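Local coordinates for protein argonaute (Methanocaldococcus jannaschii, PDB 5G5S), which uses short single-stranded DNA guides to bind and slice complementary target DNA, and may thereby defend the cell against invading genetic elements, at residues 381-386 / 429-434; 443-448 / 672-677; 459-464 / 476-481. All coordinates share one frame; numbering follows the deposited sequence.

Contact 1 (381-386 / 429-434)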
ATOM      1  N   LYS A 381      28.866 -11.469 -18.344  1.00104.86           N
ATOM      2  CA  LYS A 381      29.739 -11.189 -17.193  1.00104.45           C
ATOM      3  C   LYS A 381      29.018 -11.335 -15.855  1.00104.45           C
ATOM      4  O   LYS A 381      29.651 -11.708 -14.872  1.00105.29           O
ATOM      5  CB  LYS A 381      30.385  -9.801 -17.302  1.00107.64           C
ATOM      6  N   MET A 382      27.705 -11.059 -15.814  1.00 97.15           N
ATOM      7  CA  MET A 382      26.914 -11.206 -14.594  1.00 93.29           C
ATOM      8  C   MET A 382      26.558 -12.678 -14.331  1.00100.05           C
ATOM      9  O   MET A 382      26.773 -13.165 -13.220  1.00100.90           O
ATOM     10  CB  MET A 382      25.649 -10.335 -14.639  1.00 91.61           C
ATOM     11  CG  MET A 382      24.650 -10.677 -13.532  1.00 91.30           C
ATOM     12  SD  MET A 382      23.032  -9.911 -13.671  1.00 91.39           S
ATOM     13  CE  MET A 382      22.413 -10.705 -15.117  1.00 89.40           C
ATOM     14  N   PHE A 383      25.975 -13.363 -15.333  1.00 97.55           N
ATOM     15  CA  PHE A 383      25.556 -14.756 -15.201  1.00 98.18           C
ATOM     16  C   PHE A 383      26.703 -15.770 -15.114  1.00106.62           C
ATOM     17  O   PHE A 383      26.574 -16.727 -14.360  1.00107.59           O
ATOM     18  CB  PHE A 383      24.531 -15.149 -16.275  1.00 99.88           C
ATOM     19  CG  PHE A 383      23.116 -14.644 -16.072  1.00 97.36           C
ATOM     20  CD1 PHE A 383      22.413 -14.940 -14.909  1.00 97.42           C
ATOM     21  CD2 PHE A 383      22.457 -13.952 -17.082  1.00 98.82           C
ATOM     22  CE1 PHE A 383      21.092 -14.504 -14.740  1.00 95.33           C
ATOM     23  CE2 PHE A 383      21.131 -13.533 -16.919  1.00 98.57           C
ATOM     24  CZ  PHE A 383      20.458 -13.807 -15.746  1.00 93.84           C
ATOM     25  N   ARG A 384      27.812 -15.576 -15.853  1.00106.02           N
ATOM     26  CA  ARG A 384      28.946 -16.516 -15.800  1.00110.20           C
ATOM     27  C   ARG A 384      29.626 -16.537 -14.425  1.00113.51           C
ATOM     28  O   ARG A 384      30.076 -17.598 -13.985  1.00116.06           O
ATOM     29  CB  ARG A 384      29.961 -16.265 -16.927  1.00113.60           C
ATOM     30  N   ASN A 385      29.670 -15.370 -13.745  1.00106.41           N
ATOM     31  CA  ASN A 385      30.232 -15.218 -12.401  1.00105.32           C
ATOM     32  C   ASN A 385      29.254 -15.769 -11.369  1.00105.62           C
ATOM     33  O   ASN A 385      29.682 -16.278 -10.332  1.00107.88           O
ATOM     34  CB  ASN A 385      30.581 -13.754 -12.105  1.00103.14           C
ATOM     35  CG  ASN A 385      31.925 -13.327 -12.660  1.00121.74           C
ATOM     36  OD1 ASN A 385      32.973 -13.495 -12.025  1.00117.66           O
ATOM     37  ND2 ASN A 385      31.925 -12.744 -13.846  1.00109.04           N
ATOM     38  N   TYR A 386      27.944 -15.692 -11.660  1.00 96.24           N
ATOM     39  CA  TYR A 386      26.921 -16.235 -10.778  1.00 92.75           C
ATOM     40  C   TYR A 386      26.877 -17.757 -10.895  1.00 99.50           C
ATOM     41  O   TYR A 386      26.800 -18.432  -9.871  1.00100.47           O
ATOM     42  CB  TYR A 386      25.535 -15.600 -11.045  1.00 88.96           C
ATOM     43  CG  TYR A 386      24.397 -16.321 -10.349  1.00 86.60           C
ATOM     44  CD1 TYR A 386      24.033 -15.996  -9.045  1.00 84.43           C
ATOM     45  CD2 TYR A 386      23.724 -17.366 -10.973  1.00 89.24           C
ATOM     46  CE1 TYR A 386      23.013 -16.684  -8.385  1.00 83.73           C
ATOM     47  CE2 TYR A 386      22.726 -18.080 -10.314  1.00 89.14           C
ATOM     48  CZ  TYR A 386      22.355 -17.719  -9.031  1.00 91.48           C
ATOM     49  OH  TYR A 386      21.348 -18.405  -8.403  1.00 90.61           O
ATOM     50  N   PHE A 429      13.116 -18.790 -16.652  1.00 86.43           N
ATOM     51  CA  PHE A 429      13.398 -17.403 -16.319  1.00 82.73           C
ATOM     52  C   PHE A 429      13.536 -16.554 -17.575  1.00 88.30           C
ATOM     53  O   PHE A 429      13.889 -17.073 -18.630  1.00 90.86           O
ATOM     54  CB  PHE A 429      14.616 -17.256 -15.383  1.00 83.13           C
ATOM     55  CG  PHE A 429      14.748 -15.853 -14.831  1.00 81.32           C
ATOM     56  CD1 PHE A 429      13.899 -15.400 -13.828  1.00 81.22           C
ATOM     57  CD2 PHE A 429      15.663 -14.959 -15.373  1.00 83.26           C
ATOM     58  CE1 PHE A 429      13.975 -14.085 -13.365  1.00 79.37           C
ATOM     59  CE2 PHE A 429      15.734 -13.642 -14.911  1.00 83.45           C
ATOM     60  CZ  PHE A 429      14.890 -13.216 -13.913  1.00 78.36           C
ATOM     61  N   ALA A 430      13.217 -15.252 -17.474  1.00 82.87           N
ATOM     62  CA  ALA A 430      13.376 -14.326 -18.590  1.00 83.30           C
ATOM     63  C   ALA A 430      13.924 -13.000 -18.097  1.00 82.08           C
ATOM     64  O   ALA A 430      13.357 -12.401 -17.194  1.00 77.95           O
ATOM     65  CB  ALA A 430      12.063 -14.133 -19.330  1.00 84.96           C
ATOM     66  N   LEU A 431      15.058 -12.572 -18.654  1.00 79.50           N
ATOM     67  CA  LEU A 431      15.664 -11.293 -18.303  1.00 77.57           C
ATOM     68  C   LEU A 431      15.291 -10.319 -19.416  1.00 81.91           C
ATOM     69  O   LEU A 431      15.665 -10.520 -20.571  1.00 83.01           O
ATOM     70  CB  LEU A 431      17.189 -11.432 -18.137  1.00 78.78           C
ATOM     71  CG  LEU A 431      17.971 -10.175 -17.746  1.00 82.42           C
ATOM     72  CD1 LEU A 431      17.713  -9.781 -16.291  1.00 79.73           C
ATOM     73  CD2 LEU A 431      19.459 -10.367 -17.992  1.00 85.79           C
ATOM     74  N   ILE A 432      14.470  -9.320 -19.073  1.00 77.74           N
ATOM     75  CA  ILE A 432      13.974  -8.322 -20.014  1.00 78.98           C
ATOM     76  C   ILE A 432      14.840  -7.054 -19.937  1.00 84.62           C
ATOM     77  O   ILE A 432      14.933  -6.425 -18.878  1.00 80.81           O
ATOM     78  CB  ILE A 432      12.454  -8.037 -19.787  1.00 80.32           C
ATOM     79  CG1 ILE A 432      11.595  -9.308 -19.942  1.00 79.98           C
ATOM     80  CG2 ILE A 432      11.940  -6.910 -20.689  1.00 83.35           C
ATOM     81  CD1 ILE A 432      10.300  -9.288 -19.063  1.00 73.51           C
ATOM     82  N   ILE A 433      15.478  -6.699 -21.070  1.00 85.81           N
ATOM     83  CA  ILE A 433      16.300  -5.495 -21.211  1.00 87.42           C
ATOM     84  C   ILE A 433      15.465  -4.487 -22.019  1.00 90.63           C
ATOM     85  O   ILE A 433      15.196  -4.699 -23.208  1.00 90.82           O
ATOM     86  CB  ILE A 433      17.685  -5.782 -21.878  1.00 94.33           C
ATOM     87  CG1 ILE A 433      18.341  -7.126 -21.416  1.00 94.72           C
ATOM     88  CG2 ILE A 433      18.635  -4.573 -21.779  1.00 96.26           C
ATOM     89  CD1 ILE A 433      18.798  -7.223 -19.955  1.00100.20           C
ATOM     90  N   GLY A 434      15.025  -3.432 -21.343  1.00 86.04           N
ATOM     91  CA  GLY A 434      14.194  -2.398 -21.944  1.00 87.73           C
ATOM     92  C   GLY A 434      14.768  -1.000 -21.878  1.00 93.61           C
ATOM     93  O   GLY A 434      15.923  -0.813 -21.488  1.00 93.56           O
TER
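Phe383 and Leu431 mark the nearest backbone approach between helix segment 381-386 and strand segment 429-434, with their CA atoms 10.9 Å apart, so the gap is bridged by side chains. Helix 372-390 joins strand 357-365 to strand 397-407, which lie parallel and adjacent in the four-stranded sheet. This is a beta-alpha-beta crossover in the Rossmann-like Mid domain, and strand 428-434 borders 357-365 on its other side.

One branch of Leu431 does the touching. Its CG is anti to the backbone N (chi1 -179°), and the methyl CD2 is the atom that both helix residues meet. Phe383 offers its ring atom CE2, which lies 3.7 Å from Leu431 CD2. The methyl approaches the ring obliquely, and the two side chains slide past each other in opposite directions rather than meeting end-on. Met382 does meet Leu431 tip to tip, its chain bending at chi3 (67°) so that CE leads, 4.1 Å from Leu431 CD2.

The contact is buried and apolar, and its surroundings continue the same core. Phe398 and Tyr400 of strand 397-407 pack against the Phe383 ring, while Leu478 of helix 473-485 touches both Met382 and Leu431. Within the helix, the terminal methyl of Met382 also covers one face of its neighbour's ring: CE stands 3.6 Å above the plane of Phe383, offset toward the rim.

Contact 2 (443-448 / 672-677)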
ATOM      1  N   TYR A 443       3.871  -1.700 -20.714  1.00 79.12           N
ATOM      2  CA  TYR A 443       3.950  -2.783 -21.696  1.00 79.84           C
ATOM      3  C   TYR A 443       4.973  -3.829 -21.243  1.00 81.87           C
ATOM      4  O   TYR A 443       4.787  -5.012 -21.511  1.00 81.79           O
ATOM      5  CB  TYR A 443       4.282  -2.259 -23.106  1.00 84.98           C
ATOM      6  CG  TYR A 443       3.119  -1.624 -23.846  1.00 90.15           C
ATOM      7  CD1 TYR A 443       1.997  -2.371 -24.198  1.00 93.17           C
ATOM      8  CD2 TYR A 443       3.178  -0.299 -24.271  1.00 93.90           C
ATOM      9  CE1 TYR A 443       0.936  -1.798 -24.898  1.00 98.70           C
ATOM     10  CE2 TYR A 443       2.130   0.281 -24.985  1.00 99.12           C
ATOM     11  CZ  TYR A 443       1.011  -0.474 -25.302  1.00109.72           C
ATOM     12  OH  TYR A 443      -0.026   0.097 -26.007  1.00116.34           O
ATOM     13  N   TYR A 444       6.021  -3.399 -20.508  1.00 77.83           N
ATOM     14  CA  TYR A 444       7.027  -4.296 -19.927  1.00 75.28           C
ATOM     15  C   TYR A 444       6.401  -5.139 -18.820  1.00 76.04           C
ATOM     16  O   TYR A 444       6.745  -6.314 -18.678  1.00 74.03           O
ATOM     17  CB  TYR A 444       8.244  -3.519 -19.398  1.00 75.21           C
ATOM     18  CG  TYR A 444       9.092  -2.863 -20.473  1.00 78.86           C
ATOM     19  CD1 TYR A 444       9.617  -3.609 -21.528  1.00 82.92           C
ATOM     20  CD2 TYR A 444       9.442  -1.519 -20.388  1.00 80.18           C
ATOM     21  CE1 TYR A 444      10.410  -3.012 -22.512  1.00 87.10           C
ATOM     22  CE2 TYR A 444      10.260  -0.920 -21.346  1.00 83.65           C
ATOM     23  CZ  TYR A 444      10.728  -1.668 -22.414  1.00 91.90           C
ATOM     24  OH  TYR A 444      11.524  -1.086 -23.362  1.00 93.94           O
ATOM     25  N   GLU A 445       5.454  -4.547 -18.062  1.00 73.15           N
ATOM     26  CA  GLU A 445       4.698  -5.224 -17.000  1.00 70.86           C
ATOM     27  C   GLU A 445       3.694  -6.204 -17.642  1.00 76.89           C
ATOM     28  O   GLU A 445       3.445  -7.279 -17.087  1.00 74.98           O
ATOM     29  CB  GLU A 445       3.973  -4.201 -16.099  1.00 71.47           C
ATOM     30  CG  GLU A 445       4.885  -3.330 -15.242  1.00 77.09           C
ATOM     31  CD  GLU A 445       5.746  -4.066 -14.234  1.00 92.30           C
ATOM     32  OE1 GLU A 445       5.231  -4.982 -13.550  1.00 84.27           O
ATOM     33  OE2 GLU A 445       6.948  -3.729 -14.138  1.00 91.51           O
ATOM     34  N   ILE A 446       3.141  -5.832 -18.827  1.00 76.85           N
ATOM     35  CA  ILE A 446       2.241  -6.686 -19.621  1.00 79.62           C
ATOM     36  C   ILE A 446       3.020  -7.923 -20.055  1.00 82.65           C
ATOM     37  O   ILE A 446       2.503  -9.032 -19.941  1.00 82.51           O
ATOM     38  CB  ILE A 446       1.579  -5.918 -20.818  1.00 86.86           C
ATOM     39  CG1 ILE A 446       0.529  -4.897 -20.332  1.00 88.06           C
ATOM     40  CG2 ILE A 446       0.987  -6.849 -21.893  1.00 90.87           C
ATOM     41  CD1 ILE A 446      -0.523  -5.461 -19.355  1.00100.62           C
ATOM     42  N   LEU A 447       4.285  -7.725 -20.490  1.00 79.26           N
ATOM     43  CA  LEU A 447       5.183  -8.798 -20.910  1.00 79.32           C
ATOM     44  C   LEU A 447       5.452  -9.782 -19.772  1.00 79.62           C
ATOM     45  O   LEU A 447       5.326 -10.975 -19.988  1.00 80.82           O
ATOM     46  CB  LEU A 447       6.497  -8.250 -21.515  1.00 80.01           C
ATOM     47  CG  LEU A 447       7.421  -9.287 -22.202  1.00 85.84           C
ATOM     48  CD1 LEU A 447       6.778  -9.866 -23.448  1.00 89.63           C
ATOM     49  CD2 LEU A 447       8.771  -8.689 -22.541  1.00 87.25           C
ATOM     50  N   LYS A 448       5.759  -9.291 -18.563  1.00 73.58           N
ATOM     51  CA  LYS A 448       6.022 -10.137 -17.388  1.00 70.19           C
ATOM     52  C   LYS A 448       4.842 -11.032 -17.009  1.00 72.92           C
ATOM     53  O   LYS A 448       5.023 -12.229 -16.755  1.00 72.70           O
ATOM     54  CB  LYS A 448       6.431  -9.292 -16.188  1.00 68.10           C
ATOM     55  CG  LYS A 448       7.794  -8.644 -16.340  1.00 72.27           C
ATOM     56  CD  LYS A 448       8.380  -8.252 -14.984  1.00 75.36           C
ATOM     57  CE  LYS A 448       7.702  -7.082 -14.322  1.00 73.98           C
ATOM     58  NZ  LYS A 448       8.453  -6.646 -13.115  1.00 84.89           N
ATOM     59  N   ALA A 672      14.505  -4.586  -4.523  1.00 64.68           N
ATOM     60  CA  ALA A 672      15.704  -3.762  -4.560  1.00 66.74           C
ATOM     61  C   ALA A 672      15.767  -2.794  -5.750  1.00 74.47           C
ATOM     62  O   ALA A 672      16.406  -1.745  -5.644  1.00 75.42           O
ATOM     63  CB  ALA A 672      16.929  -4.651  -4.528  1.00 67.32           C
ATOM     64  N   LEU A 673      15.090  -3.132  -6.861  1.00 74.20           N
ATOM     65  CA  LEU A 673      15.052  -2.317  -8.082  1.00 77.29           C
ATOM     66  C   LEU A 673      13.971  -1.228  -8.054  1.00 88.73           C
ATOM     67  O   LEU A 673      14.081  -0.256  -8.802  1.00 90.48           O
ATOM     68  CB  LEU A 673      14.873  -3.208  -9.320  1.00 76.80           C
ATOM     69  CG  LEU A 673      16.025  -4.136  -9.696  1.00 80.26           C
ATOM     70  CD1 LEU A 673      15.513  -5.327 -10.482  1.00 78.89           C
ATOM     71  CD2 LEU A 673      17.115  -3.386 -10.478  1.00 83.78           C
ATOM     72  N   TYR A 674      12.937  -1.388  -7.198  1.00 88.96           N
ATOM     73  CA  TYR A 674      11.831  -0.435  -7.067  1.00 91.48           C
ATOM     74  C   TYR A 674      11.919   0.416  -5.800  1.00 99.26           C
ATOM     75  O   TYR A 674      12.807   0.215  -4.964  1.00 99.42           O
ATOM     76  CB  TYR A 674      10.465  -1.155  -7.079  1.00 92.61           C
ATOM     77  CG  TYR A 674      10.235  -2.138  -8.206  1.00 95.86           C
ATOM     78  CD1 TYR A 674      10.576  -1.818  -9.520  1.00 99.69           C
ATOM     79  CD2 TYR A 674       9.589  -3.347  -7.977  1.00 96.06           C
ATOM     80  CE1 TYR A 674      10.350  -2.714 -10.565  1.00101.76           C
ATOM     81  CE2 TYR A 674       9.324  -4.234  -9.017  1.00 97.96           C
ATOM     82  CZ  TYR A 674       9.724  -3.924 -10.309  1.00107.20           C
ATOM     83  OH  TYR A 674       9.482  -4.809 -11.333  1.00107.39           O
ATOM     84  N   GLY A 675      10.971   1.353  -5.687  1.00 97.98           N
ATOM     85  CA  GLY A 675      10.787   2.252  -4.553  1.00 98.53           C
ATOM     86  C   GLY A 675      11.910   3.224  -4.272  1.00105.41           C
ATOM     87  O   GLY A 675      12.793   3.432  -5.110  1.00106.38           O
ATOM     88  N   GLU A 676      11.861   3.832  -3.068  1.00103.32           N
ATOM     89  CA  GLU A 676      12.824   4.821  -2.586  1.00105.10           C
ATOM     90  C   GLU A 676      13.935   4.167  -1.752  1.00108.67           C
ATOM     91  O   GLU A 676      13.775   3.945  -0.542  1.00108.37           O
ATOM     92  CB  GLU A 676      12.110   5.944  -1.814  1.00106.94           C
ATOM     93  N   GLY A 677      15.040   3.853  -2.426  1.00104.30           N
ATOM     94  CA  GLY A 677      16.211   3.233  -1.821  1.00103.29           C
ATOM     95  C   GLY A 677      16.126   1.729  -1.637  1.00101.97           C
ATOM     96  O   GLY A 677      15.460   1.025  -2.407  1.00100.45           O
TER
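Lys448 and Tyr674 join helix 442-452 of the Mid domain to the loop between helices 656-666 and 684-697, and they do so through their polar ends. The backbones stay well apart, the nearest CA atoms, those of Glu445 and Tyr674, being 13.1 Å from each other.

Among close polar approaches, Lys448 NZ lies 2.8 Å from Tyr674 OH. The ammonium comes in at the ring edge, near the ring plane, and the two side chains arrive from opposite directions. A bend at chi3 of Lys448 (-71°) shapes the chain that carries NZ there. A clear hydrogen bond of this nitrogen runs to Asn460 OD1 of strand 456-462.

The charged pairs are looser. One helical turn earlier, Glu445 forms a salt bridge with Lys448, OE2 to NZ at 3.4 Å, whose hydrogen bond is weak. Its carboxylate is brought round by a bend at chi2 (-62°), and OE2 stops 3.9 Å from Tyr674 OH, the carboxylate and ring planes lying 66° apart. The terminal carboxylate of Ile715 makes a long, weak ion pair with Lys448, and its O atom a weak hydrogen bond with Tyr674 OH.

By packing, the Tyr674 ring touches Gln481, and its hydroxyl end lies against Gln459. Tyrosine, lysine and C-terminal carboxylate thus gather beside the pocket that holds the phosphorylated 5' end of the guide, at the junction of Mid and PIWI domains typical of Argonautes.

Contact 3 (459-464 / 476-481)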
ATOM      1  N   GLN A 459      12.135 -10.688 -14.987  1.00 71.40           N
ATOM      2  CA  GLN A 459      12.511  -9.405 -14.416  1.00 70.10           C
ATOM      3  C   GLN A 459      12.988  -8.463 -15.515  1.00 75.26           C
ATOM      4  O   GLN A 459      13.794  -8.852 -16.369  1.00 75.45           O
ATOM      5  CB  GLN A 459      13.553  -9.549 -13.285  1.00 70.47           C
ATOM      6  CG  GLN A 459      13.849  -8.242 -12.508  1.00 69.58           C
ATOM      7  CD  GLN A 459      12.630  -7.546 -11.944  1.00 75.21           C
ATOM      8  OE1 GLN A 459      12.342  -6.387 -12.254  1.00 67.36           O
ATOM      9  NE2 GLN A 459      11.886  -8.228 -11.101  1.00 70.40           N
ATOM     10  N   ASN A 460      12.458  -7.231 -15.496  1.00 71.81           N
ATOM     11  CA  ASN A 460      12.812  -6.182 -16.443  1.00 73.59           C
ATOM     12  C   ASN A 460      13.778  -5.202 -15.807  1.00 77.96           C
ATOM     13  O   ASN A 460      13.739  -4.988 -14.594  1.00 74.54           O
ATOM     14  CB  ASN A 460      11.569  -5.481 -17.014  1.00 75.28           C
ATOM     15  CG  ASN A 460      10.612  -4.886 -15.999  1.00 86.72           C
ATOM     16  OD1 ASN A 460      10.407  -5.397 -14.894  1.00 72.47           O
ATOM     17  ND2 ASN A 460       9.941  -3.820 -16.393  1.00 81.33           N
ATOM     18  N   ILE A 461      14.671  -4.637 -16.632  1.00 78.54           N
ATOM     19  CA  ILE A 461      15.710  -3.686 -16.235  1.00 79.32           C
ATOM     20  C   ILE A 461      15.895  -2.647 -17.351  1.00 88.08           C
ATOM     21  O   ILE A 461      15.791  -3.012 -18.527  1.00 90.26           O
ATOM     22  CB  ILE A 461      17.014  -4.476 -15.874  1.00 82.42           C
ATOM     23  CG1 ILE A 461      17.864  -3.830 -14.744  1.00 82.60           C
ATOM     24  CG2 ILE A 461      17.820  -5.010 -17.081  1.00 85.01           C
ATOM     25  CD1 ILE A 461      18.672  -2.621 -15.090  1.00 94.49           C
ATOM     26  N   LEU A 462      16.114  -1.359 -17.001  1.00 86.27           N
ATOM     27  CA  LEU A 462      16.328  -0.321 -18.022  1.00 89.99           C
ATOM     28  C   LEU A 462      17.797  -0.296 -18.400  1.00 96.70           C
ATOM     29  O   LEU A 462      18.655  -0.122 -17.526  1.00 96.05           O
ATOM     30  CB  LEU A 462      15.850   1.082 -17.579  1.00 90.85           C
ATOM     31  CG  LEU A 462      14.355   1.278 -17.271  1.00 94.67           C
ATOM     32  CD1 LEU A 462      14.103   2.667 -16.720  1.00 96.51           C
ATOM     33  CD2 LEU A 462      13.470   1.046 -18.500  1.00 97.99           C
ATOM     34  N   TRP A 463      18.089  -0.506 -19.696  1.00 96.50           N
ATOM     35  CA  TRP A 463      19.451  -0.548 -20.228  1.00 99.12           C
ATOM     36  C   TRP A 463      20.280   0.704 -19.967  1.00106.99           C
ATOM     37  O   TRP A 463      21.452   0.579 -19.606  1.00107.13           O
ATOM     38  CB  TRP A 463      19.486  -0.941 -21.713  1.00100.62           C
ATOM     39  CG  TRP A 463      20.875  -0.981 -22.285  1.00104.46           C
ATOM     40  CD1 TRP A 463      21.374  -0.185 -23.274  1.00111.36           C
ATOM     41  CD2 TRP A 463      21.977  -1.759 -21.800  1.00103.97           C
ATOM     42  NE1 TRP A 463      22.706  -0.459 -23.475  1.00112.78           N
ATOM     43  CE2 TRP A 463      23.105  -1.416 -22.578  1.00111.58           C
ATOM     44  CE3 TRP A 463      22.118  -2.732 -20.792  1.00102.38           C
ATOM     45  CZ2 TRP A 463      24.352  -2.022 -22.393  1.00111.89           C
ATOM     46  CZ3 TRP A 463      23.356  -3.324 -20.604  1.00104.97           C
ATOM     47  CH2 TRP A 463      24.456  -2.964 -21.393  1.00109.45           C
ATOM     48  N   GLU A 464      19.674   1.902 -20.142  1.00106.65           N
ATOM     49  CA  GLU A 464      20.333   3.198 -19.921  1.00109.44           C
ATOM     50  C   GLU A 464      20.980   3.262 -18.534  1.00110.56           C
ATOM     51  O   GLU A 464      22.142   3.659 -18.419  1.00113.12           O
ATOM     52  CB  GLU A 464      19.352   4.374 -20.116  1.00112.67           C
ATOM     53  CG  GLU A 464      18.904   4.595 -21.554  1.00125.94           C
ATOM     54  CD  GLU A 464      17.491   4.135 -21.867  1.00138.48           C
ATOM     55  OE1 GLU A 464      17.144   2.982 -21.521  1.00120.63           O
ATOM     56  OE2 GLU A 464      16.737   4.925 -22.481  1.00128.74           O
ATOM     57  N   ASN A 476      23.795  -6.044  -8.370  1.00 71.85           N
ATOM     58  CA  ASN A 476      23.518  -6.528  -7.023  1.00 70.67           C
ATOM     59  C   ASN A 476      21.994  -6.451  -6.748  1.00 72.13           C
ATOM     60  O   ASN A 476      21.408  -7.449  -6.330  1.00 70.78           O
ATOM     61  CB  ASN A 476      24.322  -5.709  -5.996  1.00 70.68           C
ATOM     62  CG  ASN A 476      24.070  -6.076  -4.552  1.00 83.94           C
ATOM     63  OD1 ASN A 476      24.576  -7.081  -4.043  1.00 79.28           O
ATOM     64  ND2 ASN A 476      23.313  -5.246  -3.850  1.00 71.25           N
ATOM     65  N   ASN A 477      21.352  -5.300  -7.070  1.00 67.08           N
ATOM     66  CA  ASN A 477      19.913  -5.101  -6.887  1.00 64.42           C
ATOM     67  C   ASN A 477      19.065  -5.975  -7.796  1.00 67.02           C
ATOM     68  O   ASN A 477      17.983  -6.399  -7.397  1.00 66.11           O
ATOM     69  CB  ASN A 477      19.529  -3.633  -7.038  1.00 64.57           C
ATOM     70  CG  ASN A 477      19.989  -2.760  -5.903  1.00 77.72           C
ATOM     71  OD1 ASN A 477      20.315  -3.227  -4.809  1.00 74.81           O
ATOM     72  ND2 ASN A 477      20.003  -1.461  -6.136  1.00 68.20           N
ATOM     73  N   LEU A 478      19.547  -6.237  -9.009  1.00 64.42           N
ATOM     74  CA  LEU A 478      18.861  -7.085  -9.976  1.00 63.43           C
ATOM     75  C   LEU A 478      18.864  -8.518  -9.474  1.00 67.40           C
ATOM     76  O   LEU A 478      17.829  -9.171  -9.524  1.00 67.52           O
ATOM     77  CB  LEU A 478      19.524  -6.985 -11.371  1.00 65.15           C
ATOM     78  CG  LEU A 478      19.003  -7.942 -12.456  1.00 69.79           C
ATOM     79  CD1 LEU A 478      17.538  -7.664 -12.789  1.00 67.83           C
ATOM     80  CD2 LEU A 478      19.884  -7.894 -13.706  1.00 73.21           C
ATOM     81  N   LEU A 479      20.017  -8.997  -8.973  1.00 64.82           N
ATOM     82  CA  LEU A 479      20.149 -10.345  -8.429  1.00 64.67           C
ATOM     83  C   LEU A 479      19.318 -10.546  -7.169  1.00 67.32           C
ATOM     84  O   LEU A 479      18.702 -11.600  -7.045  1.00 66.51           O
ATOM     85  CB  LEU A 479      21.620 -10.772  -8.255  1.00 66.77           C
ATOM     86  CG  LEU A 479      22.390 -11.020  -9.563  1.00 72.45           C
ATOM     87  CD1 LEU A 479      23.871 -11.202  -9.306  1.00 74.01           C
ATOM     88  CD2 LEU A 479      21.819 -12.223 -10.334  1.00 75.46           C
ATOM     89  N   ILE A 480      19.222  -9.508  -6.288  1.00 64.32           N
ATOM     90  CA  ILE A 480      18.395  -9.531  -5.075  1.00 63.51           C
ATOM     91  C   ILE A 480      16.932  -9.785  -5.465  1.00 67.11           C
ATOM     92  O   ILE A 480      16.277 -10.658  -4.888  1.00 64.85           O
ATOM     93  CB  ILE A 480      18.541  -8.224  -4.230  1.00 66.08           C
ATOM     94  CG1 ILE A 480      19.917  -8.169  -3.527  1.00 68.00           C
ATOM     95  CG2 ILE A 480      17.391  -8.105  -3.199  1.00 64.15           C
ATOM     96  CD1 ILE A 480      20.354  -6.805  -3.089  1.00 74.40           C
ATOM     97  N   GLN A 481      16.450  -9.032  -6.469  1.00 65.53           N
ATOM     98  CA  GLN A 481      15.083  -9.139  -6.958  1.00 65.01           C
ATOM     99  C   GLN A 481      14.790 -10.468  -7.644  1.00 69.19           C
ATOM    100  O   GLN A 481      13.713 -11.015  -7.422  1.00 68.46           O
ATOM    101  CB  GLN A 481      14.687  -7.922  -7.806  1.00 66.50           C
ATOM    102  CG  GLN A 481      13.174  -7.804  -7.945  1.00 73.62           C
ATOM    103  CD  GLN A 481      12.672  -6.403  -8.095  1.00 75.65           C
ATOM    104  OE1 GLN A 481      13.173  -5.458  -7.488  1.00 66.04           O
ATOM    105  NE2 GLN A 481      11.603  -6.264  -8.856  1.00 66.77           N
TER
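Ile461 faces Leu478, and Gln459 faces Gln481, where strand 456-462 packs against helix 473-485 in a beta-alpha unit of the Rossmann-like Mid domain. The axes of segments 459-462 and 476-481 run nearly antiparallel, at 165°, and approach to 9.8 Å. CA separations of 7.9 Å for Gln459-Gln481 and 7.8 Å for Ile461-Leu478 confirm the pairing.

Gln459 has its CG anti to the backbone N, but the chain then bends at chi2 (54°), which swings the amide toward the end of the Gln481 side chain. Gln481, also starting anti, stays extended beyond CG. The two chains consequently cross at about a right angle, with their amide planes 78° apart and Gln459 CD 3.5 Å from Gln481 NE2. The other amide atom of Gln481 is held: OE1 accepts a hydrogen bond from Leu673 N, fixing which way this amide faces. Residues 459-462 bind the phosphorylated 5' end of the guide and Gln481 also contacts guide DNA, consistent with the crossed amides lining the guide-anchoring pocket.

Beneath it lies an apolar part. Leu478 extends one methyl, CD1, alongside the Gln459 chain, 3.7 Å from Gln459 CG; the same methyl is 4.3 Å from Ile461 CG1.

How the contacts relate
From the N terminus, contact 1 comes first: helix 372-390 packs on strand 428-434, closing a loop of 42 residues that includes strand 397-407. Contact 2 opens afterwards on helix 442-452 and closes only 223 residues later, tying the Mid domain to the PIWI-domain loop at 672-677. Contact 3 is nested inside that long loop, with just 11 residues between its segments, and holds helix 473-485 on the sheet; none of the three cross. Strands 428-434 and 456-462 are neighbours in the parallel sheet, and Ile432 N bonds to Gln459 O at 2.8 Å, linking contacts 1 and 3. Ile432 CD1, 3.8 Å from Lys448 CG, connects contact 1 with the helix of contact 2.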